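Local coordinates for protein HTH-type transcriptional regulator MmpR5 (Mycobacterium tuberculosis, PDB 4NB5) that is a homodimeric repressor that controls its own expression and that of several MmpS-MmpL transport systems by binding directly to promoter regions, at residues E55-L60 and G65-N70; V120-L125 and R134-M139. One frame throughout, in Å; residues are numbered along the deposited sequence.

Interaction 1: residues E55-L60 and G65-N70; sequences ELATAL and GGISTN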
ATOM      1  N   GLU B  55      -7.101  16.981  19.210  1.00 17.66           N
ATOM      2  CA  GLU B  55      -6.357  18.163  18.785  1.00 12.44           C
ATOM      3  C   GLU B  55      -6.663  18.521  17.336  1.00 14.04           C
ATOM      4  O   GLU B  55      -6.780  19.700  16.984  1.00 13.71           O
ATOM      5  CB  GLU B  55      -4.854  17.933  18.947  1.00 17.11           C
ATOM      6  CG  GLU B  55      -4.363  18.019  20.380  1.00 20.29           C
ATOM      7  CD  GLU B  55      -2.885  17.692  20.516  1.00 50.82           C
ATOM      8  OE1 GLU B  55      -2.350  16.947  19.663  1.00 28.08           O
ATOM      9  OE2 GLU B  55      -2.258  18.183  21.477  1.00 39.52           O
ATOM     10  N   LEU B  56      -6.785  17.495  16.497  1.00 15.51           N
ATOM     11  CA  LEU B  56      -7.081  17.695  15.083  1.00 14.45           C
ATOM     12  C   LEU B  56      -8.487  18.240  14.898  1.00 15.49           C
ATOM     13  O   LEU B  56      -8.710  19.170  14.122  1.00 15.07           O
ATOM     14  CB  LEU B  56      -6.915  16.380  14.315  1.00 14.11           C
ATOM     15  CG  LEU B  56      -5.473  15.875  14.268  1.00 18.20           C
ATOM     16  CD1 LEU B  56      -5.397  14.464  13.697  1.00 17.69           C
ATOM     17  CD2 LEU B  56      -4.599  16.822  13.462  1.00 16.16           C
ATOM     18  N   ALA B  57      -9.444  17.668  15.623  1.00 15.54           N
ATOM     19  CA  ALA B  57     -10.820  18.128  15.537  1.00 13.77           C
ATOM     20  C   ALA B  57     -10.914  19.588  15.966  1.00 16.03           C
ATOM     21  O   ALA B  57     -11.645  20.365  15.364  1.00 14.13           O
ATOM     22  CB  ALA B  57     -11.722  17.266  16.394  1.00 19.90           C
ATOM     23  N   THR B  58     -10.160  19.959  16.998  1.00 18.30           N
ATOM     24  CA  THR B  58     -10.195  21.323  17.517  1.00 14.60           C
ATOM     25  C   THR B  58      -9.601  22.316  16.517  1.00 15.52           C
ATOM     26  O   THR B  58     -10.211  23.341  16.202  1.00 16.81           O
ATOM     27  CB  THR B  58      -9.437  21.428  18.852  1.00 21.42           C
ATOM     28  OG1 THR B  58     -10.135  20.682  19.852  1.00 18.94           O
ATOM     29  CG2 THR B  58      -9.330  22.873  19.305  1.00 20.95           C
ATOM     30  N   ALA B  59      -8.420  21.986  16.007  1.00 14.39           N
ATOM     31  CA  ALA B  59      -7.679  22.864  15.104  1.00 13.72           C
ATOM     32  C   ALA B  59      -8.443  23.137  13.811  1.00  9.88           C
ATOM     33  O   ALA B  59      -8.385  24.249  13.267  1.00 15.08           O
ATOM     34  CB  ALA B  59      -6.320  22.244  14.785  1.00 16.25           C
ATOM     35  N   LEU B  60      -9.144  22.122  13.322  1.00 13.59           N
ATOM     36  CA  LEU B  60      -9.823  22.188  12.027  1.00 10.78           C
ATOM     37  C   LEU B  60     -11.325  22.469  12.149  1.00 13.00           C
ATOM     38  O   LEU B  60     -12.044  22.465  11.151  1.00 15.11           O
ATOM     39  CB  LEU B  60      -9.594  20.875  11.265  1.00  8.45           C
ATOM     40  CG  LEU B  60      -8.122  20.577  10.984  1.00 13.28           C
ATOM     41  CD1 LEU B  60      -7.942  19.200  10.338  1.00 15.56           C
ATOM     42  CD2 LEU B  60      -7.524  21.669  10.108  1.00 17.75           C
ATOM     43  N   GLY B  65     -16.013  12.391  13.944  1.00 25.49           N
ATOM     44  CA  GLY B  65     -16.328  11.513  12.836  1.00 24.44           C
ATOM     45  C   GLY B  65     -15.591  11.936  11.582  1.00 24.12           C
ATOM     46  O   GLY B  65     -15.045  11.105  10.865  1.00 22.45           O
ATOM     47  N   GLY B  66     -15.582  13.239  11.320  1.00 23.54           N
ATOM     48  CA  GLY B  66     -14.894  13.782  10.163  1.00 21.71           C
ATOM     49  C   GLY B  66     -13.407  13.490  10.193  1.00 20.68           C
ATOM     50  O   GLY B  66     -12.821  13.083   9.189  1.00 18.28           O
ATOM     51  N   ILE B  67     -12.792  13.691  11.352  1.00 14.67           N
ATOM     52  CA  ILE B  67     -11.374  13.396  11.512  1.00 14.97           C
ATOM     53  C   ILE B  67     -11.111  11.912  11.279  1.00 21.18           C
ATOM     54  O   ILE B  67     -10.206  11.543  10.531  1.00 14.84           O
ATOM     55  CB  ILE B  67     -10.868  13.802  12.910  1.00 14.95           C
ATOM     56  CG1 ILE B  67     -11.022  15.314  13.123  1.00 20.12           C
ATOM     57  CG2 ILE B  67      -9.421  13.377  13.093  1.00 15.69           C
ATOM     58  CD1 ILE B  67     -10.275  16.172  12.118  1.00 16.69           C
ATOM     59  N   SER B  68     -11.917  11.055  11.903  1.00 20.19           N
ATOM     60  CA  SER B  68     -11.733   9.613  11.769  1.00 20.84           C
ATOM     61  C   SER B  68     -11.808   9.129  10.322  1.00 20.88           C
ATOM     62  O   SER B  68     -10.910   8.422   9.857  1.00 20.06           O
ATOM     63  CB  SER B  68     -12.761   8.857  12.616  1.00 27.73           C
ATOM     64  OG  SER B  68     -12.372   8.851  13.977  1.00 48.21           O
ATOM     65  N   THR B  69     -12.871   9.495   9.611  1.00 16.60           N
ATOM     66  CA  THR B  69     -13.069   8.980   8.259  1.00 16.84           C
ATOM     67  C   THR B  69     -12.020   9.545   7.305  1.00 20.38           C
ATOM     68  O   THR B  69     -11.497   8.826   6.452  1.00 19.22           O
ATOM     69  CB  THR B  69     -14.481   9.276   7.710  1.00 28.32           C
ATOM     70  OG1 THR B  69     -14.652  10.684   7.518  1.00 38.63           O
ATOM     71  CG2 THR B  69     -15.545   8.761   8.664  1.00 25.77           C
ATOM     72  N   ASN B  70     -11.690  10.822   7.456  1.00 15.72           N
ATOM     73  CA  ASN B  70     -10.681  11.415   6.584  1.00 14.28           C
ATOM     74  C   ASN B  70      -9.256  10.988   6.919  1.00 15.03           C
ATOM     75  O   ASN B  70      -8.416  10.874   6.025  1.00 15.44           O
ATOM     76  CB  ASN B  70     -10.834  12.929   6.539  1.00 12.94           C
ATOM     77  CG  ASN B  70     -12.059  13.341   5.771  1.00 19.28           C
ATOM     78  OD1 ASN B  70     -12.103  13.215   4.547  1.00 19.94           O
ATOM     79  ND2 ASN B  70     -13.086  13.786   6.482  1.00 17.10           N
TER
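With chi1 of -62° and chi2 of -59°, I67 sets its CG1 branch beside its backbone N and CG2 anti to that N, and the CG1-CD1 arm comes to rest on the backbone of L56 and A57. I67 CG1 lies 3.7 Å from A57 CA, and the methyl beyond it reaches the peptide joining the two residues, I67 CD1 standing 3.9 Å from L56 C. Both branches meet side chains as well. A57 CB is 3.9 Å from I67 CG1, L56 CB touches the CD1 methyl of one branch and the CG2 methyl of the other, and L60, one helical turn beyond L56, brings its CD1 to within 4.2 Å of I67 CD1. I67 therefore lies over the A57 backbone, between L56 and L60. The CA atoms of A57 and I67 are 6.2 Å apart, the shortest such distance across the pair. Contacts across the pair are apolar, and L56, L60 and I67 are all buried.

Further along helix 64-77, N70 ND2 donates to G66 O at 2.8 Å, with an N-H...O angle of 150°. The same carbonyl accepts the helical bond from N70 N on the opposite face of its plane, while N70 OD1 is held by T33 OG1. L56 also touches W42 of helix 34-45. Helices 53-59 and 64-77 in contact across a short connection are consistent with the helix-turn-helix inferred for residues 53-76, part of the winged helix-turn-helix of MarR-type regulators.

Interaction 2: residues V120-L125 and R134-M139; sequences VGLRAL and RRLREM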
ATOM      1  N   VAL B 120      -9.309  -7.976 -17.086  1.00 14.61           N
ATOM      2  CA  VAL B 120     -10.698  -8.405 -16.953  1.00 12.20           C
ATOM      3  C   VAL B 120     -11.487  -7.921 -18.156  1.00 15.90           C
ATOM      4  O   VAL B 120     -12.266  -8.668 -18.748  1.00 15.27           O
ATOM      5  CB  VAL B 120     -11.353  -7.835 -15.679  1.00 15.89           C
ATOM      6  CG1 VAL B 120     -12.866  -8.104 -15.661  1.00 15.42           C
ATOM      7  CG2 VAL B 120     -10.689  -8.406 -14.427  1.00 15.41           C
ATOM      8  N   GLY B 121     -11.293  -6.653 -18.505  1.00 12.40           N
ATOM      9  CA  GLY B 121     -11.998  -6.066 -19.628  1.00 14.80           C
ATOM     10  C   GLY B 121     -11.633  -6.733 -20.942  1.00 12.77           C
ATOM     11  O   GLY B 121     -12.502  -6.973 -21.790  1.00 13.75           O
ATOM     12  N   LEU B 122     -10.351  -7.040 -21.114  1.00 10.03           N
ATOM     13  CA  LEU B 122      -9.887  -7.664 -22.346  1.00 10.26           C
ATOM     14  C   LEU B 122     -10.497  -9.044 -22.505  1.00 16.45           C
ATOM     15  O   LEU B 122     -10.880  -9.438 -23.609  1.00 14.23           O
ATOM     16  CB  LEU B 122      -8.357  -7.733 -22.393  1.00 11.06           C
ATOM     17  CG  LEU B 122      -7.660  -6.389 -22.636  1.00 14.42           C
ATOM     18  CD1 LEU B 122      -6.186  -6.463 -22.289  1.00 15.63           C
ATOM     19  CD2 LEU B 122      -7.828  -5.952 -24.082  1.00 13.21           C
ATOM     20  N   ARG B 123     -10.630  -9.769 -21.401  1.00 12.56           N
ATOM     21  CA  ARG B 123     -11.209 -11.102 -21.472  1.00 17.40           C
ATOM     22  C   ARG B 123     -12.694 -11.001 -21.819  1.00 23.93           C
ATOM     23  O   ARG B 123     -13.208 -11.783 -22.616  1.00 18.88           O
ATOM     24  CB  ARG B 123     -10.986 -11.868 -20.165  1.00 18.31           C
ATOM     25  CG  ARG B 123      -9.533 -12.260 -19.936  1.00 27.27           C
ATOM     26  CD  ARG B 123      -9.384 -13.209 -18.759  1.00 45.19           C
ATOM     27  NE  ARG B 123      -9.548 -12.522 -17.479  1.00 41.15           N
ATOM     28  CZ  ARG B 123      -8.547 -12.060 -16.732  1.00 43.09           C
ATOM     29  NH1 ARG B 123      -7.283 -12.206 -17.112  1.00 49.85           N
ATOM     30  NH2 ARG B 123      -8.815 -11.449 -15.589  1.00 39.50           N
ATOM     31  N   ALA B 124     -13.371 -10.012 -21.244  1.00 15.08           N
ATOM     32  CA  ALA B 124     -14.784  -9.788 -21.510  1.00 18.83           C
ATOM     33  C   ALA B 124     -15.034  -9.433 -22.973  1.00 13.76           C
ATOM     34  O   ALA B 124     -16.132  -9.653 -23.489  1.00 15.91           O
ATOM     35  CB  ALA B 124     -15.315  -8.682 -20.604  1.00 16.41           C
ATOM     36  N   LEU B 125     -14.024  -8.872 -23.636  1.00 13.08           N
ATOM     37  CA  LEU B 125     -14.137  -8.514 -25.052  1.00 10.08           C
ATOM     38  C   LEU B 125     -13.486  -9.559 -25.964  1.00 12.13           C
ATOM     39  O   LEU B 125     -13.227  -9.289 -27.134  1.00 13.53           O
ATOM     40  CB  LEU B 125     -13.504  -7.144 -25.326  1.00 11.43           C
ATOM     41  CG  LEU B 125     -14.180  -5.908 -24.719  1.00 14.14           C
ATOM     42  CD1 LEU B 125     -13.475  -4.628 -25.166  1.00 17.95           C
ATOM     43  CD2 LEU B 125     -15.660  -5.871 -25.077  1.00 17.79           C
ATOM     44  N   ARG B 134      -8.736  -2.036 -28.444  1.00  9.21           N
ATOM     45  CA  ARG B 134      -7.583  -1.156 -28.538  1.00 10.13           C
ATOM     46  C   ARG B 134      -7.422  -0.254 -27.309  1.00 10.08           C
ATOM     47  O   ARG B 134      -6.315  -0.087 -26.808  1.00  9.87           O
ATOM     48  CB  ARG B 134      -7.660  -0.284 -29.783  1.00 11.88           C
ATOM     49  CG  ARG B 134      -6.411   0.538 -30.017  1.00 19.28           C
ATOM     50  CD  ARG B 134      -6.607   1.539 -31.144  1.00 24.49           C
ATOM     51  NE  ARG B 134      -5.415   2.356 -31.371  1.00 64.91           N
ATOM     52  CZ  ARG B 134      -5.360   3.396 -32.199  1.00 76.24           C
ATOM     53  NH1 ARG B 134      -6.432   3.765 -32.889  1.00 68.43           N
ATOM     54  NH2 ARG B 134      -4.228   4.073 -32.334  1.00 62.53           N
ATOM     55  N   ARG B 135      -8.513   0.343 -26.843  1.00 10.73           N
ATOM     56  CA  ARG B 135      -8.445   1.230 -25.678  1.00  6.07           C
ATOM     57  C   ARG B 135      -7.904   0.515 -24.440  1.00  6.02           C
ATOM     58  O   ARG B 135      -7.068   1.059 -23.710  1.00 10.09           O
ATOM     59  CB  ARG B 135      -9.827   1.806 -25.366  1.00  7.41           C
ATOM     60  CG  ARG B 135     -10.347   2.797 -26.397  1.00  9.53           C
ATOM     61  CD  ARG B 135     -11.866   2.882 -26.319  1.00  9.70           C
ATOM     62  NE  ARG B 135     -12.485   1.665 -26.849  1.00  8.53           N
ATOM     63  CZ  ARG B 135     -13.772   1.359 -26.753  1.00 11.00           C
ATOM     64  NH1 ARG B 135     -14.617   2.170 -26.133  1.00  8.76           N
ATOM     65  NH2 ARG B 135     -14.216   0.220 -27.288  1.00 12.06           N
ATOM     66  N   LEU B 136      -8.382  -0.700 -24.197  1.00  8.06           N
ATOM     67  CA  LEU B 136      -7.926  -1.467 -23.044  1.00 10.27           C
ATOM     68  C   LEU B 136      -6.467  -1.876 -23.188  1.00 10.80           C
ATOM     69  O   LEU B 136      -5.727  -1.886 -22.202  1.00 11.46           O
ATOM     70  CB  LEU B 136      -8.781  -2.710 -22.841  1.00 11.17           C
ATOM     71  CG  LEU B 136     -10.144  -2.480 -22.188  1.00 10.87           C
ATOM     72  CD1 LEU B 136     -11.011  -3.714 -22.375  1.00 20.79           C
ATOM     73  CD2 LEU B 136     -10.022  -2.145 -20.711  1.00 15.80           C
ATOM     74  N   ARG B 137      -6.058  -2.246 -24.400  1.00 11.25           N
ATOM     75  CA  ARG B 137      -4.663  -2.621 -24.616  1.00  8.19           C
ATOM     76  C   ARG B 137      -3.750  -1.436 -24.334  1.00 11.79           C
ATOM     77  O   ARG B 137      -2.686  -1.597 -23.728  1.00 16.33           O
ATOM     78  CB  ARG B 137      -4.425  -3.144 -26.035  1.00 12.91           C
ATOM     79  CG  ARG B 137      -5.006  -4.518 -26.283  1.00 15.43           C
ATOM     80  CD  ARG B 137      -4.455  -5.150 -27.573  1.00 18.89           C
ATOM     81  NE  ARG B 137      -4.803  -4.377 -28.766  1.00 16.48           N
ATOM     82  CZ  ARG B 137      -5.945  -4.502 -29.446  1.00 15.60           C
ATOM     83  NH1 ARG B 137      -6.869  -5.371 -29.066  1.00 24.34           N
ATOM     84  NH2 ARG B 137      -6.168  -3.750 -30.513  1.00 20.47           N
ATOM     85  N   GLU B 138      -4.158  -0.250 -24.778  1.00 11.56           N
ATOM     86  CA  GLU B 138      -3.393   0.970 -24.547  1.00 13.12           C
ATOM     87  C   GLU B 138      -3.293   1.283 -23.052  1.00 12.68           C
ATOM     88  O   GLU B 138      -2.225   1.655 -22.557  1.00 13.14           O
ATOM     89  CB  GLU B 138      -4.014   2.149 -25.307  1.00 18.64           C
ATOM     90  CG  GLU B 138      -3.840   2.071 -26.828  1.00 19.34           C
ATOM     91  CD  GLU B 138      -4.528   3.209 -27.573  1.00 30.60           C
ATOM     92  OE1 GLU B 138      -5.326   3.948 -26.955  1.00 31.84           O
ATOM     93  OE2 GLU B 138      -4.271   3.359 -28.786  1.00 37.62           O
ATOM     94  N   MET B 139      -4.408   1.132 -22.344  1.00  9.95           N
ATOM     95  CA  MET B 139      -4.453   1.302 -20.890  1.00  9.49           C
ATOM     96  C   MET B 139      -3.465   0.357 -20.214  1.00 12.57           C
ATOM     97  O   MET B 139      -2.607   0.773 -19.427  1.00 11.17           O
ATOM     98  CB  MET B 139      -5.858   0.976 -20.399  1.00 12.27           C
ATOM     99  CG  MET B 139      -6.049   0.978 -18.892  1.00 13.32           C
ATOM    100  SD  MET B 139      -7.741   0.510 -18.474  1.00 14.49           S
ATOM    101  CE  MET B 139      -7.701   0.554 -16.677  1.00 18.79           C
TER
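Helix 120-124 and helix 134-139 run nearly antiparallel, their local axes 9.5 Å apart at closest approach with 156° between N-to-C directions, and the CA atoms of L122 and L136 are the nearest across the pair at 6.5 Å. L136 points into the opposite helix at G121, where the absence of a side chain leaves the backbone accessible: L136 CD1 comes to 3.4 Å from G121 C, a tight approach. The L122 and L136 side chains slide past each other in opposite directions, and L122 CD2 meets L136 CB at 3.6 Å. With chi1 at -73°, L122 carries its CG beside its own backbone N, from where CD2 also reaches R137 CG at 3.9 Å, crossing the arginine chain at about a right angle. L125, the first residue to leave helical geometry, meets L136 tip to tip at the methyls, CD1 to CD1 3.8 Å, the side chains again crossing at about a right angle. R137 adds its aliphatic part; its chain bends at chi3 and NH1 bonds to P130 O in the connecting loop.

The 156° angle and eight-residue connection mark an antiparallel helical hairpin. L125 touches R132 and S133 of the loop, and M139 rests on L114 and A118 of helix 99-124. R135 NH1 bonds to L43 O of the second subunit, and L125 packs on I16 of that chain, placing the hairpin at the dimer interface.

Overall arrangement
From the N terminus, helices 16-28 and 34-45 precede the short strand 51-52, and interaction 1 then closes the first, very short loop by bringing helix 64-77 against helix 53-59 across four intervening residues. The chain continues through strands 80-83 and 92-95 into the long helix 99-124, whose end meets the start of helix 134-159 in interaction 2, closing a loop of eight non-helical residues. The two contacts are in series and neither nests in nor crosses the other. Their centres lie 41 Å apart on opposite sides of the chain's centre: interaction 1 joins the two helices of the probable DNA-binding helix-turn-helix, interaction 2 the helical hairpin that borders the second subunit.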